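Local coordinates for protein Endonuclease/exonuclease/phosphatase (Beutenbergia cavernae DSM 12333, PDB 4RUW) that belongs to the endonuclease/exonuclease/phosphatase family, joining a zinc-bearing domain of DNase I-like fold to an Ig-like beta domain, at residues 358-363 / 406-411. Residues are numbered along the deposited sequence; the frame is centred on the assembly and turned at random.
Sequences PGRLRL and VETWRG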
ATOM      1  N   PRO A 358      21.969 -15.829   3.745  1.00 34.51           N
ATOM      2  CA  PRO A 358      23.317 -16.059   3.225  1.00 33.54           C
ATOM      3  C   PRO A 358      23.333 -16.136   1.702  1.00 32.70           C
ATOM      4  O   PRO A 358      22.835 -17.105   1.126  1.00 34.08           O
ATOM      5  CB  PRO A 358      23.688 -17.431   3.812  1.00 34.65           C
ATOM      6  CG  PRO A 358      22.395 -18.000   4.406  1.00 35.81           C
ATOM      7  CD  PRO A 358      21.274 -17.102   3.983  1.00 35.77           C
ATOM      8  N   GLY A 359      23.895 -15.118   1.062  1.00 29.94           N
ATOM      9  CA  GLY A 359      24.104 -15.134  -0.373  1.00 26.97           C
ATOM     10  C   GLY A 359      22.842 -15.195  -1.209  1.00 23.72           C
ATOM     11  O   GLY A 359      22.822 -15.852  -2.249  1.00 26.57           O
ATOM     12  N   ARG A 360      21.788 -14.515  -0.770  1.00 20.80           N
ATOM     13  CA  ARG A 360      20.561 -14.464  -1.552  1.00 21.56           C
ATOM     14  C   ARG A 360      20.409 -13.122  -2.259  1.00 18.69           C
ATOM     15  O   ARG A 360      20.699 -12.068  -1.694  1.00 19.78           O
ATOM     16  CB  ARG A 360      19.336 -14.754  -0.685  1.00 25.56           C
ATOM     17  CG  ARG A 360      18.057 -14.912  -1.487  1.00 29.10           C
ATOM     18  CD  ARG A 360      16.924 -15.478  -0.645  1.00 31.54           C
ATOM     19  NE  ARG A 360      16.820 -16.931  -0.738  1.00 32.58           N
ATOM     20  CZ  ARG A 360      15.791 -17.631  -0.271  1.00 32.98           C
ATOM     21  NH1 ARG A 360      15.765 -18.952  -0.394  1.00 32.35           N
ATOM     22  NH2 ARG A 360      14.779 -17.006   0.319  1.00 33.85           N
ATOM     23  N   LEU A 361      19.963 -13.177  -3.508  1.00 16.17           N
ATOM     24  CA  LEU A 361      19.686 -11.974  -4.273  1.00 15.22           C
ATOM     25  C   LEU A 361      18.255 -12.040  -4.784  1.00 14.60           C
ATOM     26  O   LEU A 361      17.763 -13.112  -5.152  1.00 15.37           O
ATOM     27  CB  LEU A 361      20.649 -11.854  -5.454  1.00 16.78           C
ATOM     28  CG  LEU A 361      22.113 -11.631  -5.077  1.00 18.71           C
ATOM     29  CD1 LEU A 361      23.024 -11.784  -6.291  1.00 19.60           C
ATOM     30  CD2 LEU A 361      22.286 -10.268  -4.440  1.00 21.92           C
ATOM     31  N   ARG A 362      17.584 -10.892  -4.793  1.00 13.67           N
ATOM     32  CA  ARG A 362      16.237 -10.780  -5.328  1.00 13.54           C
ATOM     33  C   ARG A 362      16.153  -9.547  -6.208  1.00 12.95           C
ATOM     34  O   ARG A 362      16.607  -8.471  -5.820  1.00 14.09           O
ATOM     35  CB  ARG A 362      15.196 -10.679  -4.205  1.00 13.75           C
ATOM     36  CG  ARG A 362      13.755 -10.523  -4.715  1.00 14.60           C
ATOM     37  CD  ARG A 362      12.770 -10.340  -3.573  1.00 15.29           C
ATOM     38  NE  ARG A 362      13.046  -9.110  -2.835  1.00 14.79           N
ATOM     39  CZ  ARG A 362      12.584  -8.843  -1.618  1.00 15.99           C
ATOM     40  NH1 ARG A 362      11.814  -9.719  -0.995  1.00 18.47           N
ATOM     41  NH2 ARG A 362      12.899  -7.703  -1.016  1.00 16.31           N
ATOM     42  N   LEU A 363      15.567  -9.710  -7.391  1.00 12.82           N
ATOM     43  CA  LEU A 363      15.328  -8.598  -8.296  1.00 13.19           C
ATOM     44  C   LEU A 363      13.843  -8.562  -8.627  1.00 14.00           C
ATOM     45  O   LEU A 363      13.298  -9.540  -9.154  1.00 17.48           O
ATOM     46  CB  LEU A 363      16.153  -8.796  -9.565  1.00 17.15           C
ATOM     47  CG  LEU A 363      16.441  -7.661 -10.539  1.00 20.44           C
ATOM     48  CD1 LEU A 363      16.796  -6.394  -9.796  1.00 20.01           C
ATOM     49  CD2 LEU A 363      17.583  -8.059 -11.465  1.00 19.52           C
ATOM     50  N   VAL A 406       9.550 -11.077 -10.424  1.00 13.36           N
ATOM     51  CA  VAL A 406      10.433 -11.189  -9.270  1.00 15.03           C
ATOM     52  C   VAL A 406      11.223 -12.491  -9.353  1.00 15.00           C
ATOM     53  O   VAL A 406      10.642 -13.574  -9.450  1.00 15.59           O
ATOM     54  CB  VAL A 406       9.645 -11.164  -7.950  1.00 16.39           C
ATOM     55  CG1 VAL A 406      10.596 -11.097  -6.765  1.00 18.66           C
ATOM     56  CG2 VAL A 406       8.687  -9.984  -7.922  1.00 17.32           C
ATOM     57  N   GLU A 407      12.548 -12.381  -9.352  1.00 16.79           N
ATOM     58  CA  GLU A 407      13.429 -13.547  -9.365  1.00 17.49           C
ATOM     59  C   GLU A 407      14.310 -13.528  -8.141  1.00 16.71           C
ATOM     60  O   GLU A 407      14.769 -12.468  -7.721  1.00 16.19           O
ATOM     61  CB  GLU A 407      14.327 -13.563 -10.604  1.00 21.47           C
ATOM     62  CG  GLU A 407      13.612 -13.903 -11.891  1.00 23.61           C
ATOM     63  CD  GLU A 407      14.574 -14.220 -13.022  1.00 26.21           C
ATOM     64  OE1 GLU A 407      14.138 -14.184 -14.188  1.00 28.61           O
ATOM     65  OE2 GLU A 407      15.765 -14.501 -12.745  1.00 26.86           O
ATOM     66  N   THR A 408      14.557 -14.708  -7.590  1.00 17.79           N
ATOM     67  CA  THR A 408      15.399 -14.873  -6.424  1.00 18.44           C
ATOM     68  C   THR A 408      16.394 -15.981  -6.733  1.00 16.58           C
ATOM     69  O   THR A 408      16.018 -17.019  -7.270  1.00 18.45           O
ATOM     70  CB  THR A 408      14.547 -15.278  -5.210  1.00 23.16           C
ATOM     71  OG1 THR A 408      13.582 -14.255  -4.947  1.00 27.23           O
ATOM     72  CG2 THR A 408      15.406 -15.481  -3.988  1.00 24.68           C
ATOM     73  N   TRP A 409      17.661 -15.760  -6.412  1.00 15.08           N
ATOM     74  CA  TRP A 409      18.675 -16.758  -6.706  1.00 14.80           C
ATOM     75  C   TRP A 409      19.825 -16.642  -5.717  1.00 16.01           C
ATOM     76  O   TRP A 409      19.894 -15.689  -4.941  1.00 16.42           O
ATOM     77  CB  TRP A 409      19.158 -16.629  -8.159  1.00 15.13           C
ATOM     78  CG  TRP A 409      20.011 -15.417  -8.443  1.00 15.14           C
ATOM     79  CD1 TRP A 409      21.368 -15.396  -8.593  1.00 16.20           C
ATOM     80  CD2 TRP A 409      19.568 -14.059  -8.616  1.00 15.76           C
ATOM     81  NE1 TRP A 409      21.797 -14.118  -8.848  1.00 16.61           N
ATOM     82  CE2 TRP A 409      20.715 -13.279  -8.869  1.00 15.76           C
ATOM     83  CE3 TRP A 409      18.319 -13.431  -8.590  1.00 16.04           C
ATOM     84  CZ2 TRP A 409      20.655 -11.903  -9.084  1.00 16.06           C
ATOM     85  CZ3 TRP A 409      18.262 -12.060  -8.803  1.00 16.91           C
ATOM     86  CH2 TRP A 409      19.426 -11.312  -9.048  1.00 17.22           C
ATOM     87  N   ARG A 410      20.715 -17.628  -5.728  1.00 16.16           N
ATOM     88  CA  ARG A 410      21.866 -17.604  -4.843  1.00 18.19           C
ATOM     89  C   ARG A 410      23.051 -16.974  -5.552  1.00 18.89           C
ATOM     90  O   ARG A 410      23.433 -17.391  -6.644  1.00 19.48           O
ATOM     91  CB  ARG A 410      22.220 -19.020  -4.387  1.00 19.82           C
ATOM     92  CG  ARG A 410      23.370 -19.102  -3.383  1.00 22.83           C
ATOM     93  CD  ARG A 410      23.811 -20.551  -3.197  1.00 26.29           C
ATOM     94  NE  ARG A 410      24.618 -20.754  -1.996  0.29 30.28           N
ATOM     95  CZ  ARG A 410      25.365 -21.832  -1.773  0.31 33.45           C
ATOM     96  NH1 ARG A 410      25.428 -22.803  -2.677  0.34 34.52           N
ATOM     97  NH2 ARG A 410      26.060 -21.936  -0.648  0.28 34.58           N
ATOM     98  N   GLY A 411      23.630 -15.960  -4.922  1.00 21.12           N
ATOM     99  CA  GLY A 411      24.793 -15.293  -5.469  1.00 24.24           C
ATOM    100  C   GLY A 411      25.257 -14.182  -4.552  1.00 26.49           C
ATOM    101  O   GLY A 411      24.549 -13.795  -3.623  1.00 27.60           O
TER
HETATM  102  O   HOH W   1      23.676 -11.749  -1.448  1.00 30.12           O
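L361 lays its CB over one face of the six-membered ring of W409, 3.7 Å from the ring centroid to CB and 13° off the ring normal, a CH-pi contact within an antiparallel hydrogen-bonded pair. The indole CG sits between the backbone N and the carbonyl carbon (chi1 72°), and the ring leans across to the neighbouring strand, where L361 CD1 also meets W409 CZ2 at 3.7 Å. Further along, L363 CB lies in the ring plane at the edge, 4.0 Å from W409 CZ3. This is the tight side, turned toward the second sheet of the Ig-like domain: L363 also touches A381 and V394, W409 packs on L383 and makes a cation-pi contact with R392, and E407 OE2 forms a salt bridge to that same arginine.

The opposite face, with R360, R362, T408 and R410, is looser and more exposed. T408 CG2 lies over one face of the R360 guanidinium, 3.8 Å from R360 NE. R362 rests its CG against V406 CG1 at 3.8 Å; a bend at chi3 (63°) turns NE aside, and NH1 hydrogen-bonds to F304 O, NH2 to P302 O and T354 OG1.

Four backbone hydrogen bonds, in the two-way pairs L361/W409 and L363/E407, join outermost strand 405-410 to strand 360-367. Beyond the strand ends G411 N donates to G359 O at 2.8 Å, while a water donates to both R360 O and G411 O. The chemistry is therefore two-sided: L361 and L363 supply the buried apolar part, bordered by W409 and E407 with R392, whereas the outward face offers arginine stems and a threonine, R362's charged end being engaged elsewhere.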